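Local coordinates for salicylate 5-hydroxylase, large oxygenase component (PDB 7C8Z), which forms the oxygenase part of a multicomponent enzyme that uses NADH and dioxygen to hydroxylate salicylate at its 5-position, giving gentisate, at residues A[193-196]-A[197-200]. Sequence-based numbering, arbitrary orientation.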
ATOM      1  N   VAL A 193      24.739 -13.342 -28.381  1.00 62.59           N
ATOM      2  CA  VAL A 193      23.854 -12.384 -29.024  1.00 61.19           C
ATOM      3  C   VAL A 193      24.568 -11.784 -30.223  1.00 61.59           C
ATOM      4  O   VAL A 193      25.791 -11.593 -30.209  1.00 75.89           O
ATOM      5  CB  VAL A 193      23.420 -11.297 -28.021  1.00 60.67           C
ATOM      6  CG1 VAL A 193      24.630 -10.529 -27.504  1.00 67.20           C
ATOM      7  CG2 VAL A 193      22.404 -10.348 -28.642  1.00 45.03           C
ATOM      8  N   GLU A 194      23.806 -11.514 -31.280  1.00 57.28           N
ATOM      9  CA  GLU A 194      24.285 -10.814 -32.463  1.00 59.70           C
ATOM     10  C   GLU A 194      24.958  -9.515 -32.039  1.00 54.69           C
ATOM     11  O   GLU A 194      24.613  -8.958 -30.989  1.00 48.26           O
ATOM     12  CB  GLU A 194      23.121 -10.534 -33.414  1.00 63.41           C
ATOM     13  CG  GLU A 194      21.917  -9.925 -32.707  1.00 70.23           C
ATOM     14  CD  GLU A 194      20.623 -10.101 -33.475  1.00 78.82           C
ATOM     15  OE1 GLU A 194      20.605  -9.803 -34.690  1.00 76.18           O
ATOM     16  OE2 GLU A 194      19.622 -10.531 -32.856  1.00 77.46           O
ATOM     17  N   PRO A 195      25.946  -9.027 -32.787  1.00 57.36           N
ATOM     18  CA  PRO A 195      26.542  -7.727 -32.456  1.00 57.76           C
ATOM     19  C   PRO A 195      25.496  -6.620 -32.436  1.00 47.39           C
ATOM     20  O   PRO A 195      24.440  -6.708 -33.068  1.00 50.04           O
ATOM     21  CB  PRO A 195      27.569  -7.507 -33.573  1.00 57.38           C
ATOM     22  CG  PRO A 195      27.881  -8.872 -34.077  1.00 53.86           C
ATOM     23  CD  PRO A 195      26.638  -9.693 -33.902  1.00 52.97           C
ATOM     24  N   PHE A 196      25.812  -5.565 -31.680  1.00 45.03           N
ATOM     25  CA  PHE A 196      24.876  -4.460 -31.491  1.00 47.99           C
ATOM     26  C   PHE A 196      24.457  -3.848 -32.823  1.00 59.95           C
ATOM     27  O   PHE A 196      23.273  -3.539 -33.032  1.00 63.42           O
ATOM     28  CB  PHE A 196      25.514  -3.406 -30.584  1.00 41.75           C
ATOM     29  CG  PHE A 196      24.612  -2.256 -30.260  1.00 52.70           C
ATOM     30  CD1 PHE A 196      23.554  -2.412 -29.378  1.00 49.91           C
ATOM     31  CD2 PHE A 196      24.828  -1.010 -30.828  1.00 52.82           C
ATOM     32  CE1 PHE A 196      22.726  -1.345 -29.074  1.00 44.75           C
ATOM     33  CE2 PHE A 196      24.002   0.060 -30.528  1.00 48.44           C
ATOM     34  CZ  PHE A 196      22.950  -0.109 -29.651  1.00 44.20           C
ATOM     35  N   GLU A 197      25.416  -3.668 -33.735  1.00 59.19           N
ATOM     36  CA  GLU A 197      25.125  -3.068 -35.034  1.00 49.18           C
ATOM     37  C   GLU A 197      24.160  -3.934 -35.837  1.00 50.44           C
ATOM     38  O   GLU A 197      23.186  -3.432 -36.410  1.00 48.87           O
ATOM     39  CB  GLU A 197      26.428  -2.836 -35.799  1.00 54.34           C
ATOM     40  CG  GLU A 197      27.380  -1.853 -35.116  1.00 70.63           C
ATOM     41  CD  GLU A 197      28.176  -2.485 -33.977  1.00 84.21           C
ATOM     42  OE1 GLU A 197      28.249  -3.732 -33.925  1.00 82.09           O
ATOM     43  OE2 GLU A 197      28.714  -1.736 -33.127  1.00 77.49           O
ATOM     44  N   GLU A 198      24.413  -5.245 -35.885  1.00 57.31           N
ATOM     45  CA  GLU A 198      23.487  -6.144 -36.567  1.00 55.64           C
ATOM     46  C   GLU A 198      22.179  -6.285 -35.800  1.00 57.98           C
ATOM     47  O   GLU A 198      21.139  -6.575 -36.401  1.00 66.52           O
ATOM     48  CB  GLU A 198      24.136  -7.513 -36.766  1.00 60.19           C
ATOM     49  CG  GLU A 198      25.284  -7.513 -37.763  1.00 67.13           C
ATOM     50  CD  GLU A 198      26.044  -8.821 -37.771  1.00 74.89           C
ATOM     51  OE1 GLU A 198      27.277  -8.790 -37.966  1.00 82.22           O
ATOM     52  OE2 GLU A 198      25.407  -9.879 -37.583  1.00 78.25           O
ATOM     53  N   PHE A 199      22.212  -6.087 -34.481  1.00 51.80           N
ATOM     54  CA  PHE A 199      20.978  -6.086 -33.706  1.00 56.01           C
ATOM     55  C   PHE A 199      20.076  -4.939 -34.136  1.00 52.96           C
ATOM     56  O   PHE A 199      18.857  -5.108 -34.257  1.00 61.58           O
ATOM     57  CB  PHE A 199      21.297  -5.995 -32.211  1.00 49.61           C
ATOM     58  CG  PHE A 199      20.086  -6.076 -31.317  1.00 47.98           C
ATOM     59  CD1 PHE A 199      19.362  -7.254 -31.209  1.00 53.77           C
ATOM     60  CD2 PHE A 199      19.685  -4.980 -30.565  1.00 48.90           C
ATOM     61  CE1 PHE A 199      18.253  -7.333 -30.378  1.00 52.84           C
ATOM     62  CE2 PHE A 199      18.579  -5.056 -29.732  1.00 47.11           C
ATOM     63  CZ  PHE A 199      17.863  -6.234 -29.641  1.00 45.88           C
ATOM     64  N   LEU A 200      20.659  -3.764 -34.383  1.00 41.25           N
ATOM     65  CA  LEU A 200      19.843  -2.616 -34.759  1.00 42.99           C
ATOM     66  C   LEU A 200      19.512  -2.591 -36.244  1.00 54.70           C
ATOM     67  O   LEU A 200      18.453  -2.081 -36.624  1.00 58.85           O
ATOM     68  CB  LEU A 200      20.549  -1.315 -34.382  1.00 44.80           C
ATOM     69  CG  LEU A 200      20.619  -0.984 -32.895  1.00 52.49           C
ATOM     70  CD1 LEU A 200      21.162   0.418 -32.706  1.00 52.72           C
ATOM     71  CD2 LEU A 200      19.249  -1.139 -32.252  1.00 62.74           C
TER
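CG of F196 is anti to its backbone N and beside the carbonyl carbon (chi1 -177°), and the ring it carries meets L200, one helical turn further on. L200 has chi1 near -72°, which brings its CG over one face of that ring, displaced toward the rim, while L200 CD1 lies 3.6 Å from F196 CZ. A flat aromatic and a branched aliphatic chain thus share the buried side of the first turn. Two backbone bonds of i to i+4 spacing set the turn itself: F199 N donates to P195 O at 2.7 Å, and L200 N to F196 O at 3.0 Å. Proline is tolerated at the N-cap, because the helix needs no N-H from that residue, while its carbonyl still accepts the bond from F199 N. Its ring runs alongside E198, P195 CD lying 3.9 Å from E198 OE2, on the exposed side where a carboxylate is at home. The extended side chain of E194 reaches forward across the start of the helix, and its OE2 comes to the edge of the F199 ring, 3.7 Å from F199 CD1, with carboxylate and ring planes 75° apart; the faintly positive C-H rim is a tolerable neighbour for a carboxylate. Residues 193-200 lead from the loop after strand 184-188 into helix 196-211, where F196 packs on F186, A179 of strand 175-181 and, edge-to-face, F208; W68 meets F196 and F199 edge-to-face.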